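Local coordinates for SPOU RRNA methylase (Sulfolobus acidocaldarius, PDB 4CNG), which methylates the 2'-hydroxyl of cytidine 32 in tRNA, using S-adenosyl-L-methionine as methyl donor and working as a homodimer, at residues Ala101-Gly105 against Asp106-Lys110; Pro158-Leu162 against Ser163-Gly167; Gly167-Leu170 against Tyr171-Arg175. The protein carries 1 engineered substitution. All coordinates share one frame; numbering follows the deposited sequence.

Contact 1. Residues Ala101-Gly105 against Asp106-Lys110; sequences ADIKG and DLLRK. With SAH (S-adenosyl-L-homocysteine), chain D.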
ATOM      1  N   ALA A 101      -3.063   0.690  17.437  1.00 23.35           N
ATOM      2  CA  ALA A 101      -1.651   0.340  17.630  1.00 24.18           C
ATOM      3  C   ALA A 101      -1.344  -0.222  19.000  1.00 26.45           C
ATOM      4  O   ALA A 101      -0.328  -0.853  19.173  1.00 40.03           O
ATOM      5  CB  ALA A 101      -0.765   1.545  17.348  1.00 28.71           C
ATOM      6  N   ASP A 102      -2.199   0.036  19.976  1.00 27.15           N
ATOM      7  CA  ASP A 102      -1.986  -0.449  21.322  1.00 26.98           C
ATOM      8  C   ASP A 102      -3.278  -0.933  21.957  1.00 25.25           C
ATOM      9  O   ASP A 102      -3.806  -0.350  22.850  1.00 27.61           O
ATOM     10  CB  ASP A 102      -1.310   0.636  22.162  1.00 30.80           C
ATOM     11  CG  ASP A 102       0.211   0.715  21.929  1.00 77.03           C
ATOM     12  OD1 ASP A 102       0.843  -0.302  21.588  1.00 88.28           O
ATOM     13  OD2 ASP A 102       0.805   1.800  22.113  1.00100.60           O
ATOM     14  N   ILE A 103      -3.725  -2.063  21.472  1.00 25.13           N
ATOM     15  CA  ILE A 103      -4.954  -2.674  21.925  1.00 23.44           C
ATOM     16  C   ILE A 103      -4.910  -3.036  23.409  1.00 24.90           C
ATOM     17  O   ILE A 103      -3.923  -3.558  23.884  1.00 35.84           O
ATOM     18  CB  ILE A 103      -5.207  -3.951  21.148  1.00 32.98           C
ATOM     19  CG1 ILE A 103      -5.536  -3.654  19.723  1.00 33.76           C
ATOM     20  CG2 ILE A 103      -6.274  -4.794  21.824  1.00 32.16           C
ATOM     21  CD1 ILE A 103      -6.183  -4.824  19.083  1.00 58.96           C
ATOM     22  N   LYS A 104      -5.974  -2.769  24.135  1.00 28.26           N
ATOM     23  CA  LYS A 104      -6.081  -3.146  25.543  1.00 33.70           C
ATOM     24  C   LYS A 104      -7.298  -4.040  25.751  1.00 36.56           C
ATOM     25  O   LYS A 104      -8.232  -4.031  24.947  1.00 37.04           O
ATOM     26  CB  LYS A 104      -6.187  -1.911  26.447  1.00 42.61           C
ATOM     27  CG  LYS A 104      -5.863  -2.220  27.903  1.00 57.26           C
ATOM     28  CD  LYS A 104      -6.345  -1.144  28.864  1.00 76.89           C
ATOM     29  CE  LYS A 104      -6.344  -1.659  30.296  1.00 90.43           C
ATOM     30  NZ  LYS A 104      -6.630  -0.586  31.290  1.00107.67           N
ATOM     31  N   GLY A 105      -7.294  -4.790  26.849  1.00 32.11           N
ATOM     32  CA  GLY A 105      -8.484  -5.492  27.299  1.00 30.25           C
ATOM     33  C   GLY A 105      -8.688  -6.783  26.540  1.00 28.06           C
ATOM     34  O   GLY A 105      -7.739  -7.373  26.026  1.00 27.44           O
ATOM     35  N   ASP A 106      -9.939  -7.180  26.372  1.00 31.98           N
ATOM     36  CA  ASP A 106     -10.236  -8.491  25.820  1.00 35.39           C
ATOM     37  C   ASP A 106      -9.766  -8.665  24.381  1.00 26.61           C
ATOM     38  O   ASP A 106      -9.335  -9.762  24.021  1.00 25.67           O
ATOM     39  CB  ASP A 106     -11.725  -8.767  25.916  1.00 45.93           C
ATOM     40  CG  ASP A 106     -12.232  -8.704  27.343  1.00 58.74           C
ATOM     41  OD1 ASP A 106     -11.507  -9.156  28.261  1.00 87.14           O
ATOM     42  OD2 ASP A 106     -13.370  -8.233  27.543  1.00 79.68           O
ATOM     43  N   LEU A 107      -9.797  -7.591  23.585  1.00 28.14           N
ATOM     44  CA  LEU A 107      -9.403  -7.669  22.175  1.00 23.51           C
ATOM     45  C   LEU A 107      -7.925  -8.002  22.003  1.00 21.51           C
ATOM     46  O   LEU A 107      -7.535  -8.521  20.956  1.00 22.31           O
ATOM     47  CB  LEU A 107      -9.752  -6.400  21.378  1.00 27.30           C
ATOM     48  CG  LEU A 107     -11.147  -6.290  20.757  1.00 28.75           C
ATOM     49  CD1 LEU A 107     -11.200  -5.013  19.945  1.00 36.63           C
ATOM     50  CD2 LEU A 107     -11.401  -7.515  19.895  1.00 34.44           C
ATOM     51  N   LEU A 108      -7.111  -7.770  23.027  1.00 19.89           N
ATOM     52  CA  LEU A 108      -5.726  -8.229  23.004  1.00 17.12           C
ATOM     53  C   LEU A 108      -5.641  -9.733  22.666  1.00 15.39           C
ATOM     54  O   LEU A 108      -4.710 -10.160  21.978  1.00 15.47           O
ATOM     55  CB  LEU A 108      -5.044  -7.941  24.335  1.00 21.24           C
ATOM     56  CG  LEU A 108      -3.535  -8.186  24.321  1.00 20.94           C
ATOM     57  CD1 LEU A 108      -2.819  -7.186  23.429  1.00 21.13           C
ATOM     58  CD2 LEU A 108      -2.978  -8.148  25.728  1.00 30.11           C
ATOM     59  N   ARG A 109      -6.614 -10.534  23.116  1.00 16.89           N
ATOM     60  CA  ARG A 109      -6.540 -11.967  22.928  1.00 17.11           C
ATOM     61  C   ARG A 109      -6.611 -12.350  21.455  1.00 15.88           C
ATOM     62  O   ARG A 109      -6.245 -13.470  21.109  1.00 18.99           O
ATOM     63  CB  ARG A 109      -7.624 -12.658  23.754  1.00 19.88           C
ATOM     64  CG  ARG A 109      -7.327 -12.613  25.245  1.00 29.39           C
ATOM     65  CD  ARG A 109      -8.150 -13.638  25.994  1.00 39.17           C
ATOM     66  NE  ARG A 109      -9.346 -13.082  26.626  1.00 53.08           N
ATOM     67  CZ  ARG A 109     -10.215 -13.794  27.340  1.00 75.17           C
ATOM     68  NH1 ARG A 109     -10.016 -15.094  27.530  1.00 88.89           N
ATOM     69  NH2 ARG A 109     -11.292 -13.209  27.855  1.00 83.45           N
ATOM     70  N   LYS A 110      -7.186 -11.466  20.626  1.00 14.57           N
ATOM     71  CA  LYS A 110      -7.293 -11.639  19.160  1.00 15.45           C
ATOM     72  C   LYS A 110      -6.213 -10.964  18.340  1.00 12.37           C
ATOM     73  O   LYS A 110      -6.184 -11.112  17.131  1.00 13.40           O
ATOM     74  CB  LYS A 110      -8.644 -11.064  18.649  1.00 20.64           C
ATOM     75  CG  LYS A 110      -9.865 -11.861  18.965  1.00 20.27           C
ATOM     76  CD  LYS A 110     -11.094 -11.284  18.315  1.00 24.87           C
ATOM     77  CE  LYS A 110     -12.202 -12.227  18.650  1.00 28.03           C
ATOM     78  NZ  LYS A 110     -13.348 -11.716  17.952  1.00 21.91           N
TER
HETATM   79  N   SAH D1158     -13.779   1.224  14.087  1.00 18.07           N
HETATM   80  CA  SAH D1158     -12.562   0.839  14.869  1.00 19.54           C
HETATM   81  CB  SAH D1158     -12.927  -0.268  15.857  1.00 29.85           C
HETATM   82  CG  SAH D1158     -14.012   0.057  16.859  1.00 35.98           C
HETATM   83  SD  SAH D1158     -14.132  -1.334  17.917  1.00 28.61           S
HETATM   84  C   SAH D1158     -11.520   0.253  13.991  1.00 15.67           C
HETATM   85  O   SAH D1158     -11.938  -0.381  13.012  1.00 16.56           O
HETATM   86  OXT SAH D1158     -10.336   0.288  14.324  1.00 20.96           O
HETATM   87  C5' SAH D1158     -12.545  -1.307  18.638  1.00 28.35           C
HETATM   88  C4' SAH D1158     -12.660  -1.620  20.124  1.00 32.03           C
HETATM   89  O4' SAH D1158     -11.371  -1.846  20.683  1.00 30.83           O
HETATM   90  C3' SAH D1158     -13.271  -0.475  20.922  1.00 34.11           C
HETATM   91  O3' SAH D1158     -14.664  -0.679  21.121  1.00 69.03           O
HETATM   92  C2' SAH D1158     -12.517  -0.453  22.241  1.00 33.27           C
HETATM   93  O2' SAH D1158     -13.351  -0.778  23.366  1.00 47.48           O
HETATM   94  C1' SAH D1158     -11.436  -1.517  22.071  1.00 30.09           C
HETATM   95  N9  SAH D1158     -10.105  -1.016  22.421  1.00 32.95           N
HETATM   96  C8  SAH D1158      -9.154  -1.769  22.994  1.00 39.57           C
HETATM   97  N7  SAH D1158      -7.980  -1.098  23.011  1.00 37.75           N
HETATM   98  C5  SAH D1158      -8.175   0.075  22.381  1.00 30.56           C
HETATM   99  C6  SAH D1158      -7.337   1.244  22.068  1.00 31.72           C
HETATM  100  N6  SAH D1158      -6.032   1.256  22.438  1.00 37.48           N
HETATM  101  N1  SAH D1158      -7.918   2.274  21.397  1.00 40.62           N
HETATM  102  C2  SAH D1158      -9.217   2.239  21.018  1.00 32.68           C
HETATM  103  N3  SAH D1158     -10.043   1.200  21.266  1.00 29.72           N
HETATM  104  C4  SAH D1158      -9.567   0.098  21.909  1.00 29.37           C
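The side chain of Ile103 leans against the short 3-10 turn that follows it, its CG2 lying 3.9 Å from CB of Leu107. The same methyl reaches the backbone of the turn, where CG2 comes within 3.3 Å of the amide N of Leu108. CG2 is anti to the backbone N of Ile103, with chi1 at -69° for the other branch, CG1, and this torsion turns the methyl toward the junction of Leu107 and Leu108.

Just beside it the turn is closed by its own backbone: Leu108 N donates to Gly105 O at 3.1 Å. Gly105 takes a positive phi of 81°, reversing the chain between the extended piece that carries Ile103 and Lys104 and the turn beginning at Asp106. Arg109 N and Lys110 N continue the i to i+3 pattern by bonding to the carbonyls of Asp106 and Leu107.

A bound S-adenosyl-L-homocysteine, distinct from the molecule at residues 158-167, lies along the extended piece. Its N6 donates to Asp102 O at 2.8 Å, and Lys104 N donates to its N7 at 2.8 Å in a nearly straight bond (169°). From the turn, Leu107 CD1 meets the ribose at O4', 3.3 Å away. Leu107 also packs on Arg139 and Ile142 of helix 139-143, while the amine of Lys110 bonds to the carbonyls of Ile142 and Ser145, tying the far end of the turn to the end of that helix and the loop after it.

Both hydrogen bonds that this segment makes to adenine come from main-chain atoms and use its Hoogsteen edge, an exocyclic donor and a ring acceptor. Recognition of the base by these two bonds therefore depends on the path of the chain through residues 102-104 rather than on polar side-chain ends.

Contact 2. Residues Pro158-Leu162 against Ser163-Gly167; sequences PVLNL and SHAVG. With SAH (S-adenosyl-L-homocysteine), chain C.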
ATOM      1  N   PRO A 158      -0.779   5.724  12.811  1.00 12.51           N
ATOM      2  CA  PRO A 158      -0.709   4.408  12.221  1.00 12.95           C
ATOM      3  C   PRO A 158      -1.779   4.122  11.170  1.00 10.42           C
ATOM      4  O   PRO A 158      -1.860   3.006  10.671  1.00 12.35           O
ATOM      5  CB  PRO A 158      -0.921   3.493  13.421  1.00 17.96           C
ATOM      6  CG  PRO A 158      -1.853   4.261  14.281  1.00 18.79           C
ATOM      7  CD  PRO A 158      -1.396   5.686  14.147  1.00 15.21           C
ATOM      8  N   VAL A 159      -2.634   5.096  10.897  1.00 10.57           N
ATOM      9  CA  VAL A 159      -3.820   4.886  10.113  1.00 10.26           C
ATOM     10  C   VAL A 159      -3.459   5.030   8.645  1.00  9.44           C
ATOM     11  O   VAL A 159      -3.205   6.135   8.131  1.00 10.39           O
ATOM     12  CB  VAL A 159      -4.920   5.867  10.469  1.00 11.95           C
ATOM     13  CG1 VAL A 159      -6.182   5.461   9.768  1.00 12.78           C
ATOM     14  CG2 VAL A 159      -5.138   5.967  11.969  1.00 14.65           C
ATOM     15  N   LEU A 160      -3.408   3.890   7.971  1.00  9.12           N
ATOM     16  CA  LEU A 160      -3.124   3.824   6.546  1.00  9.23           C
ATOM     17  C   LEU A 160      -4.393   4.071   5.744  1.00  8.93           C
ATOM     18  O   LEU A 160      -5.494   3.684   6.172  1.00  9.77           O
ATOM     19  CB  LEU A 160      -2.559   2.464   6.148  1.00  9.28           C
ATOM     20  CG  LEU A 160      -1.365   1.953   6.951  1.00 11.52           C
ATOM     21  CD1 LEU A 160      -1.064   0.501   6.733  1.00 12.37           C
ATOM     22  CD2 LEU A 160      -0.126   2.754   6.660  1.00 18.66           C
ATOM     23  N   ASN A 161      -4.276   4.682   4.584  1.00  8.91           N
ATOM     24  CA  ASN A 161      -5.350   4.636   3.620  1.00  9.15           C
ATOM     25  C   ASN A 161      -5.695   3.171   3.314  1.00  8.58           C
ATOM     26  O   ASN A 161      -4.845   2.320   3.164  1.00  8.44           O
ATOM     27  CB  ASN A 161      -4.975   5.389   2.369  1.00 10.60           C
ATOM     28  CG  ASN A 161      -5.998   5.218   1.300  1.00 13.76           C
ATOM     29  OD1 ASN A 161      -7.129   5.784   1.350  1.00 19.50           O
ATOM     30  ND2 ASN A 161      -5.691   4.309   0.405  1.00 14.73           N
ATOM     31  N   LEU A 162      -7.010   2.907   3.203  1.00  8.57           N
ATOM     32  CA  LEU A 162      -7.542   1.567   3.002  1.00  8.41           C
ATOM     33  C   LEU A 162      -6.803   0.744   1.949  1.00  7.68           C
ATOM     34  O   LEU A 162      -6.396  -0.372   2.213  1.00  8.60           O
ATOM     35  CB  LEU A 162      -9.014   1.699   2.622  1.00  8.44           C
ATOM     36  CG  LEU A 162      -9.709   0.433   2.115  1.00  8.67           C
ATOM     37  CD1 LEU A 162      -9.681  -0.693   3.104  1.00  9.72           C
ATOM     38  CD2 LEU A 162     -11.121   0.779   1.672  1.00 10.10           C
ATOM     39  N   SER A 163      -6.657   1.281   0.738  1.00  7.91           N
ATOM     40  CA  SER A 163      -6.054   0.485  -0.299  1.00  8.46           C
ATOM     41  C   SER A 163      -4.574   0.206  -0.083  1.00  8.37           C
ATOM     42  O   SER A 163      -4.044  -0.797  -0.575  1.00  9.11           O
ATOM     43  CB  SER A 163      -6.279   1.082  -1.673  1.00  9.30           C
ATOM     44  OG  SER A 163      -5.632   2.293  -1.853  1.00 10.31           O
ATOM     45  N   HIS A 164      -3.895   1.090   0.633  1.00  8.24           N
ATOM     46  CA  HIS A 164      -2.486   0.874   0.994  1.00  8.94           C
ATOM     47  C   HIS A 164      -2.318  -0.185   2.054  1.00  8.68           C
ATOM     48  O   HIS A 164      -1.390  -0.983   1.966  1.00  9.66           O
ATOM     49  CB  HIS A 164      -1.823   2.215   1.328  1.00  9.08           C
ATOM     50  CG  HIS A 164      -1.834   3.159   0.164  1.00  9.49           C
ATOM     51  ND1 HIS A 164      -2.954   3.891  -0.182  1.00 10.94           N
ATOM     52  CD2 HIS A 164      -0.929   3.361  -0.826  1.00 10.63           C
ATOM     53  CE1 HIS A 164      -2.721   4.518  -1.322  1.00 11.50           C
ATOM     54  NE2 HIS A 164      -1.487   4.241  -1.723  1.00 11.99           N
ATOM     55  N   ALA A 165      -3.260  -0.236   3.026  1.00  8.43           N
ATOM     56  CA  ALA A 165      -3.298  -1.332   3.948  1.00  8.76           C
ATOM     57  C   ALA A 165      -3.505  -2.673   3.226  1.00  8.38           C
ATOM     58  O   ALA A 165      -2.819  -3.672   3.503  1.00  9.54           O
ATOM     59  CB  ALA A 165      -4.371  -1.113   4.989  1.00  9.18           C
ATOM     60  N   VAL A 166      -4.441  -2.683   2.284  1.00  8.29           N
ATOM     61  CA  VAL A 166      -4.705  -3.900   1.515  1.00  9.15           C
ATOM     62  C   VAL A 166      -3.403  -4.295   0.764  1.00  8.72           C
ATOM     63  O   VAL A 166      -3.008  -5.446   0.769  1.00  9.67           O
ATOM     64  CB  VAL A 166      -5.835  -3.681   0.541  1.00  8.47           C
ATOM     65  CG1 VAL A 166      -5.926  -4.836  -0.437  1.00 10.90           C
ATOM     66  CG2 VAL A 166      -7.162  -3.535   1.290  1.00  8.68           C
ATOM     67  N   GLY A 167      -2.741  -3.337   0.103  1.00  8.71           N
ATOM     68  CA  GLY A 167      -1.542  -3.671  -0.674  1.00  9.34           C
ATOM     69  C   GLY A 167      -0.439  -4.265   0.183  1.00  9.47           C
ATOM     70  O   GLY A 167       0.220  -5.205  -0.228  1.00 10.35           O
TER
HETATM   71  N   SAH C1157     -10.967   6.196  11.523  1.00 23.61           N
HETATM   72  CA  SAH C1157     -11.063   4.788  11.054  1.00 18.02           C
HETATM   73  CB  SAH C1157      -9.910   4.544  10.094  1.00 16.99           C
HETATM   74  CG  SAH C1157     -10.149   3.360   9.140  1.00 14.47           C
HETATM   75  SD  SAH C1157      -8.781   3.137   8.009  1.00 12.63           S
HETATM   76  C   SAH C1157     -11.035   3.889  12.256  1.00 25.55           C
HETATM   77  O   SAH C1157     -10.795   4.343  13.376  1.00 56.48           O
HETATM   78  OXT SAH C1157     -11.392   2.731  12.191  1.00 29.59           O
HETATM   79  C5' SAH C1157      -9.597   2.040   6.848  1.00 11.42           C
HETATM   80  C4' SAH C1157      -9.223   0.566   6.947  1.00  8.98           C
HETATM   81  O4' SAH C1157      -7.835   0.413   6.607  1.00  9.22           O
HETATM   82  C3' SAH C1157      -9.335  -0.049   8.296  1.00  8.66           C
HETATM   83  O3' SAH C1157     -10.706  -0.387   8.565  1.00  9.92           O
HETATM   84  C2' SAH C1157      -8.423  -1.240   8.203  1.00  8.27           C
HETATM   85  O2' SAH C1157      -9.052  -2.281   7.466  1.00  8.92           O
HETATM   86  C1' SAH C1157      -7.271  -0.666   7.369  1.00  8.65           C
HETATM   87  N9  SAH C1157      -6.152  -0.100   8.180  1.00  8.06           N
HETATM   88  C8  SAH C1157      -5.657   1.169   8.117  1.00  8.64           C
HETATM   89  N7  SAH C1157      -4.504   1.246   8.837  1.00  8.82           N
HETATM   90  C5  SAH C1157      -4.268   0.001   9.318  1.00  8.34           C
HETATM   91  C6  SAH C1157      -3.221  -0.595  10.048  1.00  8.41           C
HETATM   92  N6  SAH C1157      -2.163   0.114  10.495  1.00  9.44           N
HETATM   93  N1  SAH C1157      -3.296  -1.874  10.323  1.00  8.99           N
HETATM   94  C2  SAH C1157      -4.335  -2.592   9.868  1.00  9.77           C
HETATM   95  N3  SAH C1157      -5.354  -2.148   9.146  1.00  8.92           N
HETATM   96  C4  SAH C1157      -5.297  -0.866   8.854  1.00  7.90           C
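The start of helix 162-175, with Asn161 as its N-cap, makes this contact and brings the helix up against a bound S-adenosyl-L-homocysteine. Asn161 O opens the helical ladder by accepting Ala165 N at 3.0 Å, and Leu162 O follows by accepting Val166 N. The Asn161 side chain, its CG anti to the backbone N (chi1 173°), turns back over the first turn, where ND2 donates to His164 ND1 at 2.8 Å. The donor lies close to the imidazole plane, although the amide and ring planes are 64° apart.

As in other SPOUT enzymes, this part of the chain probably belongs to the trefoil knot that holds the cofactor. Adenine is read by the loop backbone: SAH N6 donates to Pro158 O at 2.9 Å, and Leu160 N donates to N7 at 3.0 Å. Leu160 CB lies 3.5 Å from N7, and CD1 of the same leucine reaches on to Ala165 CB at 4.1 Å. Ala165 CB in turn rests 3.8 Å from C1' of the ribose.

Asn35 of helix 33-45 in the same chain accepts hydrogen bonds at OD1 from Asn161 ND2 and Ser163 OG. At the dimer interface, His164 NE2 and Ser163 OG are bonded to Ser163 OG and His164 NE2 of the second subunit in turn, and the two His164 rings stack.

Contact 3. Residues Gly167-Leu170 against Tyr171-Arg175; sequences GIVL and YELWR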
ATOM      1  N   GLY A 167      -2.741  -3.337   0.103  1.00  8.71           N
ATOM      2  CA  GLY A 167      -1.542  -3.671  -0.674  1.00  9.34           C
ATOM      3  C   GLY A 167      -0.439  -4.265   0.183  1.00  9.47           C
ATOM      4  O   GLY A 167       0.220  -5.205  -0.228  1.00 10.35           O
ATOM      5  N   ILE A 168      -0.237  -3.734   1.384  1.00  9.00           N
ATOM      6  CA  ILE A 168       0.789  -4.247   2.277  1.00  9.71           C
ATOM      7  C   ILE A 168       0.467  -5.678   2.678  1.00  9.74           C
ATOM      8  O   ILE A 168       1.338  -6.525   2.712  1.00 10.71           O
ATOM      9  CB  ILE A 168       0.982  -3.308   3.479  1.00  9.97           C
ATOM     10  CG1 ILE A 168       1.715  -2.056   3.016  1.00 10.23           C
ATOM     11  CG2 ILE A 168       1.662  -4.029   4.630  1.00 12.26           C
ATOM     12  CD1 ILE A 168       1.611  -0.881   3.931  1.00 12.25           C
ATOM     13  N   VAL A 169      -0.801  -5.953   3.066  1.00 10.02           N
ATOM     14  CA  VAL A 169      -1.158  -7.294   3.453  1.00 10.30           C
ATOM     15  C   VAL A 169      -0.996  -8.274   2.287  1.00 10.64           C
ATOM     16  O   VAL A 169      -0.496  -9.398   2.453  1.00 12.38           O
ATOM     17  CB  VAL A 169      -2.581  -7.335   4.062  1.00 10.20           C
ATOM     18  CG1 VAL A 169      -3.031  -8.750   4.343  1.00 12.66           C
ATOM     19  CG2 VAL A 169      -2.574  -6.524   5.355  1.00 11.37           C
ATOM     20  N   LEU A 170      -1.459  -7.890   1.116  1.00 10.81           N
ATOM     21  CA  LEU A 170      -1.381  -8.791  -0.039  1.00 11.90           C
ATOM     22  C   LEU A 170       0.088  -9.085  -0.423  1.00 12.27           C
ATOM     23  O   LEU A 170       0.410 -10.196  -0.825  1.00 13.99           O
ATOM     24  CB  LEU A 170      -2.150  -8.252  -1.239  1.00 13.19           C
ATOM     25  CG  LEU A 170      -3.645  -8.127  -1.097  1.00 18.33           C
ATOM     26  CD1 LEU A 170      -4.262  -7.738  -2.439  1.00 13.89           C
ATOM     27  CD2 LEU A 170      -4.406  -9.024  -0.185  1.00 19.95           C
ATOM     28  N   TYR A 171       0.950  -8.084  -0.324  1.00 12.43           N
ATOM     29  CA  TYR A 171       2.394  -8.248  -0.506  1.00 12.96           C
ATOM     30  C   TYR A 171       2.970  -9.242   0.535  1.00 12.70           C
ATOM     31  O   TYR A 171       3.754 -10.127   0.192  1.00 15.55           O
ATOM     32  CB  TYR A 171       3.044  -6.870  -0.359  1.00 13.59           C
ATOM     33  CG  TYR A 171       4.526  -6.925  -0.123  1.00 16.53           C
ATOM     34  CD1 TYR A 171       5.392  -7.295  -1.125  1.00 17.75           C
ATOM     35  CD2 TYR A 171       5.057  -6.667   1.140  1.00 15.90           C
ATOM     36  CE1 TYR A 171       6.759  -7.358  -0.891  1.00 20.05           C
ATOM     37  CE2 TYR A 171       6.390  -6.680   1.389  1.00 20.27           C
ATOM     38  CZ  TYR A 171       7.257  -7.050   0.386  1.00 20.92           C
ATOM     39  OH  TYR A 171       8.598  -7.081   0.689  1.00 25.56           O
ATOM     40  N   GLU A 172       2.574  -9.117   1.797  1.00 13.81           N
ATOM     41  CA  GLU A 172       3.022 -10.053   2.807  1.00 15.16           C
ATOM     42  C   GLU A 172       2.592 -11.475   2.451  1.00 15.65           C
ATOM     43  O   GLU A 172       3.336 -12.434   2.694  1.00 19.82           O
ATOM     44  CB  GLU A 172       2.471  -9.645   4.170  1.00 16.77           C
ATOM     45  CG  GLU A 172       3.257  -8.591   4.914  1.00 24.50           C
ATOM     46  CD  GLU A 172       4.502  -9.146   5.579  1.00 32.09           C
ATOM     47  OE1 GLU A 172       4.879 -10.309   5.326  1.00 47.57           O
ATOM     48  OE2 GLU A 172       5.078  -8.412   6.389  1.00 33.70           O
ATOM     49  N   LEU A 173       1.361 -11.635   1.980  1.00 16.14           N
ATOM     50  CA  LEU A 173       0.859 -12.958   1.590  1.00 17.22           C
ATOM     51  C   LEU A 173       1.604 -13.520   0.388  1.00 21.27           C
ATOM     52  O   LEU A 173       1.889 -14.708   0.342  1.00 23.73           O
ATOM     53  CB  LEU A 173      -0.646 -12.915   1.320  1.00 16.66           C
ATOM     54  CG  LEU A 173      -1.511 -12.607   2.534  1.00 17.26           C
ATOM     55  CD1 LEU A 173      -2.941 -12.378   2.101  1.00 19.35           C
ATOM     56  CD2 LEU A 173      -1.459 -13.738   3.546  1.00 21.74           C
ATOM     57  N   TRP A 174       1.892 -12.673  -0.596  1.00 20.67           N
ATOM     58  CA  TRP A 174       2.643 -13.077  -1.786  1.00 20.15           C
ATOM     59  C   TRP A 174       4.005 -13.622  -1.418  1.00 21.16           C
ATOM     60  O   TRP A 174       4.429 -14.640  -1.971  1.00 31.07           O
ATOM     61  CB  TRP A 174       2.768 -11.908  -2.755  1.00 17.93           C
ATOM     62  CG  TRP A 174       3.433 -12.237  -4.018  1.00 19.80           C
ATOM     63  CD1 TRP A 174       4.762 -12.102  -4.306  1.00 23.01           C
ATOM     64  CD2 TRP A 174       2.831 -12.804  -5.173  1.00 18.95           C
ATOM     65  NE1 TRP A 174       5.021 -12.584  -5.563  1.00 25.20           N
ATOM     66  CE2 TRP A 174       3.849 -13.004  -6.125  1.00 20.87           C
ATOM     67  CE3 TRP A 174       1.527 -13.170  -5.494  1.00 21.99           C
ATOM     68  CZ2 TRP A 174       3.599 -13.550  -7.375  1.00 23.91           C
ATOM     69  CZ3 TRP A 174       1.281 -13.698  -6.741  1.00 25.97           C
ATOM     70  CH2 TRP A 174       2.325 -13.945  -7.642  1.00 24.79           C
ATOM     71  N   ARG A 175       4.740 -12.880  -0.596  1.00 27.08           N
ATOM     72  CA  ARG A 175       6.048 -13.320  -0.122  1.00 41.23           C
ATOM     73  C   ARG A 175       5.990 -14.794   0.246  1.00 55.89           C
ATOM     74  O   ARG A 175       6.931 -15.552  -0.004  1.00 92.48           O
ATOM     75  CB  ARG A 175       6.444 -12.537   1.127  1.00 49.04           C
ATOM     76  CG  ARG A 175       7.018 -11.162   0.865  1.00 56.66           C
ATOM     77  CD  ARG A 175       6.946 -10.316   2.124  1.00 64.18           C
ATOM     78  NE  ARG A 175       8.236 -10.249   2.815  1.00 57.46           N
ATOM     79  CZ  ARG A 175       8.422 -10.568   4.092  1.00 68.12           C
ATOM     80  NH1 ARG A 175       7.405 -11.005   4.827  1.00 83.79           N
ATOM     81  NH2 ARG A 175       9.623 -10.440   4.641  1.00 82.31           N
TER
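The backbone from Gly167 to Trp174 is regular alpha helix, with Gly167, Ile168, Val169 and Leu170 offering their carbonyls in turn to the amides of Tyr171, Glu172, Leu173 and Trp174 in i to i+4 bonds of nearly equal length, from Tyr171 N to Gly167 O at 3.0 Å to Trp174 N to Leu170 O at 2.9 Å. This is the later part of the C-terminal helix of the knotted SPOUT domain, the helix that in this family commonly serves in dimer formation, as it does here.

One face of the helix is apolar and turned to its own subunit. Leu173 CD1 lies 4.3 Å from Val169 CG1, one turn back, and equally far from Leu170 CD2. Val169 and Leu173 settle on Phe128, and Leu170 packs on Phe46 and Ile48, so these three aliphatic residues pack on strand 125-130 of the parallel sheet and on the loop after helix 33-45.

The other face meets the second subunit. Tyr171 CB sits 3.3 Å from Gly167 O, and with CG anti to the backbone N (chi1 163°) the ring passes with its edge toward Ile168 O, from which CD2 stands 4.0 Å away. Its hydroxyl is bonded to Glu172 of the second subunit. Glu172 is bent about its CB-CG bond (chi2 -78°), and OE1 forms a salt bridge with Arg175 NH1 at 2.7 Å; the hydrogen bond in this pair is weak, and Arg175 is poorly ordered. OE2 forms a salt bridge with Arg175 and a hydrogen bond with Tyr171, both of the second subunit, so each carboxylate is shared between the two chains. Arg175 CD lies 3.6 Å above one face of the Tyr171 ring, offset toward its rim.

In the fold
The three contacts follow one another along the chain, contact 1 in the loop between strands 93-97 and 111-112, contact 2 where the loop after strand 147-149 runs into helix 162-175, contact 3 further along it; these two share Gly167. Centres of contacts 2 and 3 are 12 Å apart, and Leu160 CD1 touches Ile168 CD1 between them; contact 1 lies 20 Å from contact 2, centre to centre, yet Ala101 CB meets Pro158 CG. Contacts 1 and 2 grip adenines of two different S-adenosyl-L-homocysteine molecules through the same backbone pattern, a carbonyl and the amide two residues on. Contacts 2 and 3 touch the second subunit, so one helix joins the cofactor pocket to the dimer interface.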